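Local atomic coordinates of carboxyl esterase NP (Bacillus subtilis, PDB entry 4CCW), a protein that catalyses the hydrolysis of carboxylic esters to an alcohol and a carboxylate, as a carboxylesterase of the alpha/beta hydrolase superfamily. Residues A[99-107]-A[213-222]. Sequence-based numbering, arbitrary orientation.
Sequences NLSGTRTDY and PNPKADGFPY
R104, in the first turn of helix 104-118 of this alpha/beta hydrolase fold, reaches into the loop between helices 194-205 and 226-230, which bends in a type I turn from K216 to G219. T103 is the N-cap of the helix, its OG1 accepting from D106 N, and the next amide, R104 N, donates to D218 O (3.0 Å). Along the R104 side chain, CB passes near D218 O, CG lies against F220 CE1 (3.5 Å), and CD touches both G219 O and F220 CE1. A bend at chi3 (-71°) lays the guanidinium flat on Y222, planes 9° apart, with R104 CZ 3.5 Å from the Y222 ring centroid, a cation-pi stack. At the guanidinium edge R104 NH1 donates both to A217 O (3.0 Å) and, on a lone pair, to G219 O (2.9 Å), which fixes the rotation of the group; E228 holds the Y222 hydroxyl. One turn along the helix, the Y107 ring runs nearly parallel to F220 but slid aside, Y107 CD2 to F220 CE2 3.5 Å, and H134 meets both rings edge-to-face. Water 1 bridges the backbones, giving a hydrogen to G102 O and accepting one from F220 N at 2.8 Å.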
loop_
_atom_site.group_PDB
_atom_site.type_symbol
_atom_site.label_atom_id
_atom_site.label_comp_id
_atom_site.label_asym_id
_atom_site.label_seq_id
_atom_site.Cartn_x
_atom_site.Cartn_y
_atom_site.Cartn_z
ATOM N N ASN A 99 -19.982 -6.535 -2.991
ATOM C CA ASN A 99 -20.134 -6.701 -4.441
ATOM C C ASN A 99 -18.893 -6.309 -5.245
ATOM O O ASN A 99 -18.965 -5.526 -6.195
ATOM C CB ASN A 99 -21.397 -5.986 -4.948
ATOM C CG ASN A 99 -22.678 -6.621 -4.428
ATOM O OD1 ASN A 99 -22.741 -7.833 -4.200
ATOM N ND2 ASN A 99 -23.712 -5.803 -4.240
ATOM N N LEU A 100 -17.754 -6.870 -4.848
ATOM C CA LEU A 100 -16.459 -6.511 -5.430
ATOM C C LEU A 100 -15.947 -7.602 -6.371
ATOM O O LEU A 100 -15.531 -8.677 -5.924
ATOM C CB LEU A 100 -15.447 -6.237 -4.308
ATOM C CG LEU A 100 -13.980 -5.911 -4.617
ATOM C CD1 LEU A 100 -13.820 -4.517 -5.203
ATOM C CD2 LEU A 100 -13.161 -6.043 -3.348
ATOM N N SER A 101 -15.972 -7.314 -7.673
ATOM C CA SER A 101 -15.489 -8.270 -8.678
ATOM C C SER A 101 -13.968 -8.387 -8.738
ATOM O O SER A 101 -13.442 -9.448 -9.076
ATOM C CB SER A 101 -16.029 -7.936 -10.066
ATOM O OG SER A 101 -15.798 -9.024 -10.949
ATOM N N GLY A 102 -13.282 -7.285 -8.435
ATOM C CA GLY A 102 -11.817 -7.250 -8.395
ATOM C C GLY A 102 -11.133 -6.775 -9.664
ATOM O O GLY A 102 -9.909 -6.924 -9.810
ATOM N N THR A 103 -11.894 -6.210 -10.604
ATOM C CA THR A 103 -11.255 -5.701 -11.820
ATOM C C THR A 103 -10.480 -4.437 -11.513
ATOM O O THR A 103 -10.711 -3.783 -10.493
ATOM C CB THR A 103 -12.239 -5.403 -12.965
ATOM O OG1 THR A 103 -13.039 -4.258 -12.642
ATOM C CG2 THR A 103 -13.114 -6.609 -13.261
ATOM N N ARG A 104 -9.571 -4.089 -12.418
ATOM C CA ARG A 104 -8.797 -2.874 -12.266
ATOM C C ARG A 104 -9.702 -1.643 -12.421
ATOM O O ARG A 104 -9.480 -0.620 -11.792
ATOM C CB ARG A 104 -7.652 -2.868 -13.271
ATOM C CG ARG A 104 -6.697 -4.040 -13.050
ATOM C CD ARG A 104 -5.383 -3.847 -13.799
ATOM N NE ARG A 104 -5.530 -3.971 -15.248
ATOM C CZ ARG A 104 -5.605 -5.132 -15.900
ATOM N NH1 ARG A 104 -5.564 -6.301 -15.235
ATOM N NH2 ARG A 104 -5.736 -5.125 -17.222
ATOM N N THR A 105 -10.730 -1.759 -13.242
ATOM C CA THR A 105 -11.721 -0.686 -13.356
ATOM C C THR A 105 -12.441 -0.460 -12.016
ATOM O O THR A 105 -12.537 0.673 -11.540
ATOM C CB THR A 105 -12.722 -0.977 -14.487
ATOM O OG1 THR A 105 -12.017 -1.006 -15.735
ATOM C CG2 THR A 105 -13.797 0.101 -14.558
ATOM N N ASP A 106 -12.915 -1.547 -11.405
ATOM C CA ASP A 106 -13.602 -1.491 -10.109
ATOM C C ASP A 106 -12.748 -0.808 -9.052
ATOM O O ASP A 106 -13.216 0.090 -8.362
ATOM C CB ASP A 106 -13.979 -2.898 -9.625
ATOM C CG ASP A 106 -15.137 -3.506 -10.405
ATOM O OD1 ASP A 106 -15.954 -2.757 -10.977
ATOM O OD2 ASP A 106 -15.228 -4.749 -10.446
ATOM N N TYR A 107 -11.491 -1.236 -8.931
ATOM C CA TYR A 107 -10.596 -0.655 -7.943
ATOM C C TYR A 107 -10.340 0.847 -8.144
ATOM O O TYR A 107 -10.291 1.591 -7.173
ATOM C CB TYR A 107 -9.282 -1.446 -7.878
ATOM C CG TYR A 107 -9.388 -2.804 -7.177
ATOM C CD1 TYR A 107 -9.858 -2.908 -5.863
ATOM C CD2 TYR A 107 -8.965 -3.975 -7.817
ATOM C CE1 TYR A 107 -9.922 -4.147 -5.218
ATOM C CE2 TYR A 107 -9.024 -5.212 -7.183
ATOM C CZ TYR A 107 -9.498 -5.296 -5.887
ATOM O OH TYR A 107 -9.553 -6.533 -5.265
ATOM N N PRO A 213 -11.034 -12.169 -4.093
ATOM C CA PRO A 213 -11.328 -12.508 -5.483
ATOM C C PRO A 213 -10.199 -13.335 -6.080
ATOM O O PRO A 213 -9.027 -12.992 -5.902
ATOM C CB PRO A 213 -11.398 -11.140 -6.180
ATOM C CG PRO A 213 -11.634 -10.155 -5.084
ATOM C CD PRO A 213 -10.892 -10.714 -3.908
ATOM N N ASN A 214 -10.557 -14.421 -6.761
ATOM C CA ASN A 214 -9.580 -15.258 -7.453
ATOM C C ASN A 214 -8.796 -14.426 -8.465
ATOM O O ASN A 214 -9.399 -13.654 -9.215
ATOM C CB ASN A 214 -10.276 -16.430 -8.155
ATOM C CG ASN A 214 -11.105 -17.282 -7.207
ATOM O OD1 ASN A 214 -10.830 -17.361 -6.005
ATOM N ND2 ASN A 214 -12.128 -17.935 -7.750
ATOM N N PRO A 215 -7.451 -14.555 -8.476
ATOM C CA PRO A 215 -6.615 -13.763 -9.391
ATOM C C PRO A 215 -7.014 -14.011 -10.842
ATOM O O PRO A 215 -7.058 -15.161 -11.277
ATOM C CB PRO A 215 -5.198 -14.300 -9.138
ATOM C CG PRO A 215 -5.251 -14.951 -7.803
ATOM C CD PRO A 215 -6.647 -15.476 -7.647
ATOM N N LYS A 216 -7.323 -12.940 -11.569
ATOM C CA LYS A 216 -7.780 -13.039 -12.951
ATOM C C LYS A 216 -7.017 -12.051 -13.827
ATOM O O LYS A 216 -6.398 -11.119 -13.319
ATOM C CB LYS A 216 -9.290 -12.769 -13.039
ATOM C CG LYS A 216 -10.159 -13.887 -12.474
ATOM C CD LYS A 216 -11.624 -13.489 -12.418
ATOM C CE LYS A 216 -12.480 -14.638 -11.912
ATOM N NZ LYS A 216 -13.905 -14.241 -11.724
ATOM N N ALA A 217 -7.093 -12.244 -15.140
ATOM C CA ALA A 217 -6.329 -11.424 -16.082
ATOM C C ALA A 217 -6.709 -9.942 -16.037
ATOM O O ALA A 217 -5.846 -9.083 -16.226
ATOM C CB ALA A 217 -6.462 -11.969 -17.499
ATOM N N ASP A 218 -7.976 -9.649 -15.752
ATOM C CA ASP A 218 -8.451 -8.254 -15.717
ATOM C C ASP A 218 -8.385 -7.601 -14.326
ATOM O O ASP A 218 -8.931 -6.512 -14.109
ATOM C CB ASP A 218 -9.855 -8.137 -16.313
ATOM C CG ASP A 218 -10.865 -9.064 -15.655
ATOM O OD1 ASP A 218 -10.519 -9.782 -14.689
ATOM O OD2 ASP A 218 -12.026 -9.070 -16.110
ATOM N N GLY A 219 -7.698 -8.265 -13.397
ATOM C CA GLY A 219 -7.593 -7.774 -12.036
ATOM C C GLY A 219 -6.163 -7.483 -11.617
ATOM O O GLY A 219 -5.328 -7.060 -12.445
ATOM N N PHE A 220 -5.902 -7.671 -10.322
ATOM C CA PHE A 220 -4.565 -7.542 -9.751
ATOM C C PHE A 220 -4.085 -8.935 -9.302
ATOM O O PHE A 220 -4.901 -9.779 -8.894
ATOM C CB PHE A 220 -4.553 -6.567 -8.557
ATOM C CG PHE A 220 -4.768 -5.106 -8.920
ATOM C CD1 PHE A 220 -4.291 -4.566 -10.117
ATOM C CD2 PHE A 220 -5.432 -4.258 -8.035
ATOM C CE1 PHE A 220 -4.470 -3.216 -10.420
ATOM C CE2 PHE A 220 -5.623 -2.920 -8.336
ATOM C CZ PHE A 220 -5.134 -2.393 -9.527
ATOM N N PRO A 221 -2.776 -9.192 -9.381
ATOM C CA PRO A 221 -1.715 -8.272 -9.796
ATOM C C PRO A 221 -1.699 -8.071 -11.300
ATOM O O PRO A 221 -2.346 -8.826 -12.033
ATOM C CB PRO A 221 -0.440 -8.986 -9.339
ATOM C CG PRO A 221 -0.802 -10.423 -9.408
ATOM C CD PRO A 221 -2.221 -10.486 -8.933
ATOM N N TYR A 222 -0.966 -7.050 -11.749
ATOM C CA TYR A 222 -0.939 -6.687 -13.158
ATOM C C TYR A 222 0.397 -6.052 -13.498
ATOM O O TYR A 222 0.979 -5.358 -12.671
ATOM C CB TYR A 222 -2.101 -5.725 -13.494
ATOM C CG TYR A 222 -2.146 -5.292 -14.955
ATOM C CD1 TYR A 222 -2.374 -6.229 -15.976
ATOM C CD2 TYR A 222 -1.949 -3.958 -15.320
ATOM C CE1 TYR A 222 -2.415 -5.852 -17.309
ATOM C CE2 TYR A 222 -1.992 -3.574 -16.654
ATOM C CZ TYR A 222 -2.223 -4.524 -17.638
ATOM O OH TYR A 222 -2.244 -4.169 -18.963
HETATM O O HOH W 1 -8.035 -8.592 -8.751
HETATM O O HOH W 2 -5.310 -2.603 -18.717
HETATM O O HOH W 3 -5.488 -7.490 -19.103
#